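Local coordinates for protein aminoacyl-histidine dipeptidase (PDB 3MRU) that probably hydrolyses dipeptides, among them aminoacyl-histidine substrates, as a zinc-dependent metallopeptidase of the M20C family, at residues V180-A185 with P427-I432; D340-V345 with W403-D408; E410-F415 with D449-G454. All coordinates share one frame; numbering follows the deposited sequence.

Interaction 1. Residues V180-A185 with P427-I432; sequences VYMGCA and PNIMVI
The carbonyl of Val180 takes the backbone N-H of Met430, O to N 2.7 Å. This bond opens a short parallel beta pairing that attaches strand 430-432 to the beginning of strand 181-199, part of the large mixed sheet. Met430 answers through its own carbonyl, whose O lies 3.1 Å from Met182 N. Further on the ladder slackens, and the bonds from Ile432 N to Gly183 O and from Ala185 N to Ile432 O are both weak. The chain turns a corner at Met182, so the bonding spans a bend rather than one flat ribbon.

A group of apolar side chains gathers at the start of the pairing and round the turn. Ahead of the corner, Val180 CG2 lies 3.5 Å from Ile429 CG1 and also touches the ring of Pro427; at the corner Met182 SD meets Ile429 CG2, and Met182 CG meets Val431 CG2. Phe415 of helix 410-420 backs Val180 and Pro427.

Tyr181 and Ile432 point to the same face of the sheet. The side chain of Tyr181 comes within about 8 Å of that of the zinc ligand Asp173. Tyr181 CG stands anti to its carbonyl carbon (chi1 -69°), and the ring lies beside Met430, whose CB sits at its edge. The Ile432 side chain crosses that of Tyr181 at about a right angle, and its CG1 lies over one face of the ring, 4.1 Å from the centroid, a CH-pi contact.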
loop_
_atom_site.group_PDB
_atom_site.type_symbol
_atom_site.label_atom_id
_atom_site.label_comp_id
_atom_site.label_asym_id
_atom_site.label_seq_id
_atom_site.Cartn_x
_atom_site.Cartn_y
_atom_site.Cartn_z
ATOM N N VAL A 180 -13.117 -0.286 -8.795
ATOM C CA VAL A 180 -13.462 0.206 -7.472
ATOM C C VAL A 180 -12.817 -0.541 -6.297
ATOM O O VAL A 180 -12.304 -1.655 -6.445
ATOM C CB VAL A 180 -14.976 0.248 -7.276
ATOM C CG1 VAL A 180 -15.417 1.655 -7.001
ATOM C CG2 VAL A 180 -15.681 -0.320 -8.493
ATOM N N TYR A 181 -12.852 0.108 -5.137
ATOM C CA TYR A 181 -12.295 -0.430 -3.906
ATOM C C TYR A 181 -13.334 -0.447 -2.801
ATOM O O TYR A 181 -13.977 0.568 -2.526
ATOM C CB TYR A 181 -11.055 0.362 -3.466
ATOM C CG TYR A 181 -9.871 0.164 -4.378
ATOM C CD1 TYR A 181 -9.070 1.235 -4.753
ATOM C CD2 TYR A 181 -9.571 -1.093 -4.893
ATOM C CE1 TYR A 181 -7.990 1.056 -5.614
ATOM C CE2 TYR A 181 -8.502 -1.284 -5.741
ATOM C CZ TYR A 181 -7.713 -0.210 -6.101
ATOM O OH TYR A 181 -6.645 -0.406 -6.952
ATOM N N MET A 182 -13.512 -1.607 -2.181
ATOM C CA MET A 182 -14.460 -1.726 -1.080
ATOM C C MET A 182 -13.753 -2.086 0.217
ATOM O O MET A 182 -14.390 -2.180 1.283
ATOM C CB MET A 182 -15.570 -2.729 -1.393
ATOM C CG MET A 182 -15.090 -4.115 -1.778
ATOM S SD MET A 182 -16.464 -5.184 -2.255
ATOM C CE MET A 182 -17.504 -5.159 -0.774
ATOM N N GLY A 183 -12.437 -2.271 0.130
ATOM C CA GLY A 183 -11.649 -2.573 1.306
ATOM C C GLY A 183 -10.166 -2.590 1.046
ATOM O O GLY A 183 -9.711 -2.723 -0.109
ATOM N N CYS A 184 -9.406 -2.462 2.137
ATOM C CA CYS A 184 -7.955 -2.673 2.095
ATOM C C CYS A 184 -7.397 -3.221 3.405
ATOM O O CYS A 184 -8.081 -3.261 4.421
ATOM C CB CYS A 184 -7.225 -1.386 1.691
ATOM S SG CYS A 184 -7.428 -0.074 2.864
ATOM N N ALA A 185 -6.140 -3.636 3.349
ATOM C CA ALA A 185 -5.429 -4.158 4.504
ATOM C C ALA A 185 -4.776 -3.069 5.340
ATOM O O ALA A 185 -4.210 -2.115 4.810
ATOM C CB ALA A 185 -4.378 -5.170 4.048
ATOM N N PRO A 427 -18.192 -2.948 -13.005
ATOM C CA PRO A 427 -16.814 -2.509 -12.836
ATOM C C PRO A 427 -16.012 -3.662 -12.290
ATOM O O PRO A 427 -16.594 -4.670 -11.885
ATOM C CB PRO A 427 -16.929 -1.319 -11.887
ATOM C CG PRO A 427 -18.194 -1.541 -11.141
ATOM C CD PRO A 427 -19.105 -2.321 -12.021
ATOM N N ASN A 428 -14.695 -3.509 -12.213
ATOM C CA ASN A 428 -13.847 -4.539 -11.625
ATOM C C ASN A 428 -13.651 -4.188 -10.150
ATOM O O ASN A 428 -12.593 -3.698 -9.755
ATOM C CB ASN A 428 -12.504 -4.611 -12.351
ATOM C CG ASN A 428 -11.455 -5.375 -11.564
ATOM O OD1 ASN A 428 -10.268 -5.330 -11.883
ATOM N ND2 ASN A 428 -11.892 -6.083 -10.530
ATOM N N ILE A 429 -14.679 -4.436 -9.341
ATOM C CA ILE A 429 -14.639 -4.112 -7.904
ATOM C C ILE A 429 -13.542 -4.937 -7.244
ATOM O O ILE A 429 -13.377 -6.102 -7.580
ATOM C CB ILE A 429 -15.978 -4.408 -7.192
ATOM C CG1 ILE A 429 -17.068 -3.461 -7.671
ATOM C CG2 ILE A 429 -15.862 -4.251 -5.674
ATOM C CD1 ILE A 429 -18.492 -3.868 -7.316
ATOM N N MET A 430 -12.797 -4.334 -6.309
ATOM C CA MET A 430 -11.609 -4.978 -5.728
ATOM C C MET A 430 -11.381 -4.793 -4.231
ATOM O O MET A 430 -12.098 -4.045 -3.559
ATOM C CB MET A 430 -10.360 -4.515 -6.452
ATOM C CG MET A 430 -10.163 -5.204 -7.743
ATOM S SD MET A 430 -8.513 -4.908 -8.360
ATOM C CE MET A 430 -7.670 -6.403 -7.809
ATOM N N VAL A 431 -10.382 -5.511 -3.724
ATOM C CA VAL A 431 -9.858 -5.337 -2.373
ATOM C C VAL A 431 -8.349 -5.492 -2.483
ATOM O O VAL A 431 -7.870 -6.565 -2.834
ATOM C CB VAL A 431 -10.421 -6.381 -1.380
ATOM C CG1 VAL A 431 -9.710 -6.296 -0.055
ATOM C CG2 VAL A 431 -11.869 -6.142 -1.144
ATOM N N ILE A 432 -7.595 -4.426 -2.234
ATOM C CA ILE A 432 -6.137 -4.551 -2.283
ATOM C C ILE A 432 -5.583 -4.873 -0.924
ATOM O O ILE A 432 -6.035 -4.355 0.103
ATOM C CB ILE A 432 -5.338 -3.329 -2.888
ATOM C CG1 ILE A 432 -6.111 -2.018 -2.795
ATOM C CG2 ILE A 432 -4.895 -3.617 -4.312
ATOM C CD1 ILE A 432 -6.201 -1.439 -1.399
#

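Interaction 2. Residues D340-V345 with W403-D408; sequences DEVEGV and WKPDAD
The carboxylates of Glu341 and Asp406 approach each other steeply turned, their planes 72° apart, with Glu341 OE1 3.7 Å from Asp406 OD1. The puckered ring of Pro405 meets Val342: methyl CG2 lies 4.0 Å from Pro405 CB and about as far from CG, the two side chains crossing obliquely. Here the loop between strands 334-338 and 346-358 leans on the loop that leads from strand 393-400 into helix 410-420.

Glu341 CG, anti to the backbone N (chi1 -163°), is set 3.8 Å from Ala407 CB. The chain then bends at chi2, which places CD, and OE2 ends 3.0 Å from Pro405 O, an approach of two acceptors rather than a bond. Pro405 is buried, and its other neighbours include Leu371, Met182 and Val431, which ties the loop to strands 181-199 and 430-432.

The like charges of Glu341 and Asp406 probably repel each other mildly, although both acids are exposed and the exact place of the Glu341 carboxylate is uncertain. No hydrogen bond joins the two segments, so what holds them is the apolar touch of Val342 on Pro405 and of the glutamate's aliphatic stem on Ala407.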
loop_
_atom_site.group_PDB
_atom_site.type_symbol
_atom_site.label_atom_id
_atom_site.label_comp_id
_atom_site.label_asym_id
_atom_site.label_seq_id
_atom_site.Cartn_x
_atom_site.Cartn_y
_atom_site.Cartn_z
ATOM N N ASP A 340 -13.933 -14.705 3.726
ATOM C CA ASP A 340 -15.149 -15.400 3.309
ATOM C C ASP A 340 -16.214 -14.419 2.849
ATOM O O ASP A 340 -17.101 -14.773 2.066
ATOM C CB ASP A 340 -15.682 -16.371 4.385
ATOM C CG ASP A 340 -15.605 -15.800 5.791
ATOM O OD1 ASP A 340 -15.342 -16.616 6.730
ATOM O OD2 ASP A 340 -15.789 -14.549 5.947
ATOM N N GLU A 341 -16.115 -13.177 3.303
ATOM C CA GLU A 341 -17.053 -12.177 2.836
ATOM C C GLU A 341 -16.857 -11.873 1.360
ATOM O O GLU A 341 -17.821 -11.552 0.678
ATOM C CB GLU A 341 -17.022 -10.934 3.689
ATOM C CG GLU A 341 -18.233 -10.099 3.475
ATOM C CD GLU A 341 -18.653 -9.393 4.729
ATOM O OE1 GLU A 341 -19.883 -9.142 4.901
ATOM O OE2 GLU A 341 -17.744 -9.092 5.544
ATOM N N VAL A 342 -15.632 -11.977 0.866
ATOM C CA VAL A 342 -15.402 -11.753 -0.556
ATOM C C VAL A 342 -14.546 -12.606 -1.488
ATOM O O VAL A 342 -13.444 -12.213 -1.892
ATOM C CB VAL A 342 -14.776 -10.360 -0.794
ATOM C CG1 VAL A 342 -14.728 -10.041 -2.288
ATOM C CG2 VAL A 342 -15.544 -9.302 -0.057
ATOM N N GLU A 343 -15.067 -13.778 -1.816
ATOM C CA GLU A 343 -14.850 -14.371 -3.136
ATOM C C GLU A 343 -13.326 -14.384 -3.414
ATOM O O GLU A 343 -12.866 -13.749 -4.353
ATOM C CB GLU A 343 -15.574 -13.616 -4.295
ATOM C CG GLU A 343 -17.078 -13.219 -4.029
ATOM C CD GLU A 343 -17.459 -11.792 -4.522
ATOM O OE1 GLU A 343 -18.201 -11.077 -3.802
ATOM O OE2 GLU A 343 -17.028 -11.366 -5.623
ATOM N N GLY A 344 -12.549 -15.091 -2.596
ATOM C CA GLY A 344 -11.119 -15.333 -2.889
ATOM C C GLY A 344 -10.029 -14.293 -2.639
ATOM O O GLY A 344 -9.027 -14.242 -3.353
ATOM N N VAL A 345 -10.220 -13.491 -1.595
ATOM C CA VAL A 345 -9.337 -12.392 -1.238
ATOM C C VAL A 345 -8.622 -12.742 0.050
ATOM O O VAL A 345 -9.235 -13.311 0.966
ATOM C CB VAL A 345 -10.269 -11.155 -0.992
ATOM C CG1 VAL A 345 -9.537 -9.988 -0.314
ATOM C CG2 VAL A 345 -10.906 -10.701 -2.286
ATOM N N TRP A 403 -9.440 -1.689 6.222
ATOM C CA TRP A 403 -10.800 -1.371 5.824
ATOM C C TRP A 403 -11.546 -2.666 5.457
ATOM O O TRP A 403 -11.340 -3.215 4.363
ATOM C CB TRP A 403 -10.732 -0.379 4.653
ATOM C CG TRP A 403 -12.019 -0.055 3.920
ATOM C CD1 TRP A 403 -13.309 -0.115 4.403
ATOM C CD2 TRP A 403 -12.124 0.435 2.577
ATOM N NE1 TRP A 403 -14.197 0.265 3.428
ATOM C CE2 TRP A 403 -13.502 0.619 2.302
ATOM C CE3 TRP A 403 -11.183 0.729 1.574
ATOM C CZ2 TRP A 403 -13.961 1.084 1.067
ATOM C CZ3 TRP A 403 -11.637 1.181 0.347
ATOM C CH2 TRP A 403 -13.018 1.360 0.106
ATOM N N LYS A 404 -12.404 -3.156 6.361
ATOM C CA LYS A 404 -13.073 -4.436 6.123
ATOM C C LYS A 404 -14.179 -4.331 5.081
ATOM O O LYS A 404 -15.054 -3.480 5.190
ATOM C CB LYS A 404 -13.552 -5.101 7.437
ATOM C CG LYS A 404 -14.979 -4.775 7.949
ATOM C CD LYS A 404 -15.245 -5.364 9.345
ATOM C CE LYS A 404 -14.261 -4.773 10.362
ATOM N NZ LYS A 404 -14.611 -5.011 11.798
ATOM N N PRO A 405 -14.132 -5.188 4.054
ATOM C CA PRO A 405 -15.159 -5.166 3.018
ATOM C C PRO A 405 -16.507 -5.783 3.442
ATOM O O PRO A 405 -16.586 -6.957 3.796
ATOM C CB PRO A 405 -14.515 -5.959 1.873
ATOM C CG PRO A 405 -13.561 -6.881 2.530
ATOM C CD PRO A 405 -13.106 -6.214 3.803
ATOM N N ASP A 406 -17.556 -4.970 3.403
ATOM C CA ASP A 406 -18.926 -5.427 3.635
ATOM C C ASP A 406 -19.631 -5.729 2.313
ATOM O O ASP A 406 -19.884 -4.821 1.511
ATOM C CB ASP A 406 -19.715 -4.374 4.413
ATOM C CG ASP A 406 -21.210 -4.678 4.463
ATOM O OD1 ASP A 406 -21.586 -5.870 4.660
ATOM O OD2 ASP A 406 -22.007 -3.719 4.305
ATOM N N ALA A 407 -19.964 -7.002 2.105
ATOM C CA ALA A 407 -20.586 -7.436 0.861
ATOM C C ALA A 407 -22.017 -6.952 0.699
ATOM O O ALA A 407 -22.830 -7.010 1.633
ATOM C CB ALA A 407 -20.592 -8.926 0.761
ATOM N N ASP A 408 -22.287 -6.449 -0.503
ATOM C CA ASP A 408 -23.524 -5.753 -0.847
ATOM C C ASP A 408 -23.964 -4.728 0.206
ATOM O O ASP A 408 -25.145 -4.642 0.564
ATOM C CB ASP A 408 -24.666 -6.702 -1.233
ATOM C CG ASP A 408 -25.277 -6.344 -2.589
ATOM O OD1 ASP A 408 -24.530 -5.833 -3.464
ATOM O OD2 ASP A 408 -26.494 -6.575 -2.783
#

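Interaction 3. Residues E410-F415 with D449-G454; sequences EIMAIF and DMVSFG
Val451 is the residue on which helix 410-415 settles: its two methyls receive three side chains of the helix. Val451 CG2 meets Ile411 at both CD1 and CG2, the CD1 contact measuring 3.3 Å. Val451 CG1 takes the terminal methyl of Met412, CE, at 3.5 Å, brought back to the strand by bends at chi2 and chi3. The same CG1 also lies over one face of the Phe415 ring, 4.2 Å from CD2.

Two residues on, just past the end of the strand, Phe453 forms an edge-to-face pair with Phe415. The edge atom Phe415 CE2 comes over the Phe453 ring, toward its rim and 3.8 Å from CG, with the planes 66° apart and the centroids 5.4 Å from each other. Phe415 CG is anti to its backbone N (chi1 -175°). At the other end, Ile411 CG2 packs against Asp449 OD2.

Helix and strand run in broadly the same direction, axes 7.8 Å apart at 37°, an alpha/beta layering on the edge strand of the six-stranded mixed sheet. Backbone bonds from Val451 to Leu169 and Asn171 fix that strand against 168-171. Helix 469-485 adds Leu482 on Ile411 and Phe415, and Met479 on Phe453.

Cohesion between helix and strand is thus apolar and aromatic, without a hydrogen bond between the two segments. Polar connections are left to the sheet, and the carboxylate of Asp449 meets a hydrocarbon branch of Ile411 rather than a donor.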
loop_
_atom_site.group_PDB
_atom_site.type_symbol
_atom_site.label_atom_id
_atom_site.label_comp_id
_atom_site.label_asym_id
_atom_site.label_seq_id
_atom_site.Cartn_x
_atom_site.Cartn_y
_atom_site.Cartn_z
ATOM N N GLU A 410 -24.880 -0.960 0.906
ATOM C CA GLU A 410 -25.703 -0.041 0.103
ATOM C C GLU A 410 -25.028 0.540 -1.143
ATOM O O GLU A 410 -25.516 0.395 -2.275
ATOM C CB GLU A 410 -26.067 1.191 0.950
ATOM C CG GLU A 410 -26.843 0.913 2.246
ATOM C CD GLU A 410 -27.228 2.203 2.982
ATOM O OE1 GLU A 410 -26.321 2.997 3.346
ATOM O OE2 GLU A 410 -28.442 2.420 3.200
ATOM N N ILE A 411 -23.873 1.166 -0.889
ATOM C CA ILE A 411 -23.150 2.002 -1.849
ATOM C C ILE A 411 -22.375 1.144 -2.852
ATOM O O ILE A 411 -22.360 1.436 -4.043
ATOM C CB ILE A 411 -22.271 3.102 -1.152
ATOM C CG1 ILE A 411 -22.193 4.397 -1.989
ATOM C CG2 ILE A 411 -20.936 2.563 -0.626
ATOM C CD1 ILE A 411 -21.459 4.271 -3.330
ATOM N N MET A 412 -21.765 0.065 -2.385
ATOM C CA MET A 412 -21.137 -0.854 -3.307
ATOM C C MET A 412 -22.165 -1.377 -4.295
ATOM O O MET A 412 -21.900 -1.423 -5.495
ATOM C CB MET A 412 -20.473 -2.010 -2.558
ATOM C CG MET A 412 -19.444 -2.782 -3.405
ATOM S SD MET A 412 -18.376 -1.723 -4.446
ATOM C CE MET A 412 -17.795 -0.493 -3.267
ATOM N N ALA A 413 -23.334 -1.752 -3.767
ATOM C CA ALA A 413 -24.414 -2.331 -4.562
ATOM C C ALA A 413 -24.864 -1.344 -5.614
ATOM O O ALA A 413 -24.931 -1.666 -6.810
ATOM C CB ALA A 413 -25.579 -2.711 -3.672
ATOM N N ILE A 414 -25.154 -0.132 -5.150
ATOM C CA ILE A 414 -25.556 0.961 -6.020
ATOM C C ILE A 414 -24.528 1.167 -7.107
ATOM O O ILE A 414 -24.810 0.926 -8.278
ATOM C CB ILE A 414 -25.764 2.242 -5.236
ATOM C CG1 ILE A 414 -27.018 2.090 -4.387
ATOM C CG2 ILE A 414 -25.908 3.409 -6.173
ATOM C CD1 ILE A 414 -28.378 1.859 -5.120
ATOM N N PHE A 415 -23.329 1.569 -6.702
ATOM C CA PHE A 415 -22.256 1.816 -7.627
ATOM C C PHE A 415 -22.218 0.717 -8.662
ATOM O O PHE A 415 -22.144 0.979 -9.854
ATOM C CB PHE A 415 -20.927 1.882 -6.886
ATOM C CG PHE A 415 -19.769 2.252 -7.762
ATOM C CD1 PHE A 415 -19.244 1.344 -8.668
ATOM C CD2 PHE A 415 -19.200 3.510 -7.671
ATOM C CE1 PHE A 415 -18.194 1.688 -9.469
ATOM C CE2 PHE A 415 -18.140 3.864 -8.468
ATOM C CZ PHE A 415 -17.637 2.949 -9.372
ATOM N N ASP A 449 -19.575 3.188 5.489
ATOM C CA ASP A 449 -19.016 2.374 4.411
ATOM C C ASP A 449 -18.597 3.362 3.340
ATOM O O ASP A 449 -18.870 4.563 3.464
ATOM C CB ASP A 449 -20.082 1.458 3.816
ATOM C CG ASP A 449 -21.248 2.240 3.220
ATOM O OD1 ASP A 449 -21.550 3.353 3.747
ATOM O OD2 ASP A 449 -21.862 1.737 2.227
ATOM N N MET A 450 -17.963 2.861 2.281
ATOM C CA MET A 450 -17.382 3.740 1.290
ATOM C C MET A 450 -16.866 3.051 0.045
ATOM O O MET A 450 -16.912 1.827 -0.082
ATOM C CB MET A 450 -16.261 4.566 1.925
ATOM C CG MET A 450 -15.274 3.794 2.764
ATOM S SD MET A 450 -14.312 4.889 3.823
ATOM C CE MET A 450 -15.593 5.385 4.996
ATOM N N VAL A 451 -16.393 3.880 -0.881
ATOM C CA VAL A 451 -15.927 3.439 -2.178
ATOM C C VAL A 451 -14.791 4.336 -2.597
ATOM O O VAL A 451 -14.702 5.477 -2.173
ATOM C CB VAL A 451 -17.017 3.522 -3.286
ATOM C CG1 VAL A 451 -16.678 2.581 -4.419
ATOM C CG2 VAL A 451 -18.362 3.156 -2.764
ATOM N N SER A 452 -13.941 3.798 -3.455
ATOM C CA SER A 452 -12.845 4.519 -4.014
ATOM C C SER A 452 -12.716 4.150 -5.486
ATOM O O SER A 452 -12.466 3.004 -5.826
ATOM C CB SER A 452 -11.565 4.189 -3.242
ATOM O OG SER A 452 -10.426 4.146 -4.101
ATOM N N PHE A 453 -12.890 5.142 -6.347
ATOM C CA PHE A 453 -12.710 5.005 -7.793
ATOM C C PHE A 453 -12.314 6.374 -8.360
ATOM O O PHE A 453 -12.630 7.420 -7.764
ATOM C CB PHE A 453 -14.068 4.846 -8.453
ATOM C CG PHE A 453 -14.977 6.007 -8.192
ATOM C CD1 PHE A 453 -15.392 6.299 -6.896
ATOM C CD2 PHE A 453 -15.381 6.831 -9.223
ATOM C CE1 PHE A 453 -16.221 7.392 -6.633
ATOM C CE2 PHE A 453 -16.206 7.919 -8.975
ATOM C CZ PHE A 453 -16.630 8.204 -7.682
ATOM N N GLY A 454 -11.653 6.368 -9.516
ATOM C CA GLY A 454 -11.312 7.602 -10.208
ATOM C C GLY A 454 -10.933 7.426 -11.664
ATOM O O GLY A 454 -11.025 6.334 -12.194
#

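Overall arrangement
The three centres form a compact triangle, interaction 1 about 9 Å from interaction 2 and about 10 Å from interaction 3, with interactions 2 and 3 about 13 Å apart. Interaction 3 belongs to the six-stranded sheet that also carries strand 75-80 with the zinc ligand His80, whereas interaction 1 belongs to the large mixed sheet and interaction 2 to loops at its margin. Tyr181 packs on Ser452, Trp403 on Met450, and Cys184 O probably accepts a hydrogen bond from Trp403 N. Along the chain, 340-345 and 403-408 fall between 180-185 and 427-432, whereas interactions 1 and 3 interleave. All three touch where the two sheets meet; the side chains of Tyr181 and Phe453 lie about 10 and 13 Å from a zinc ion.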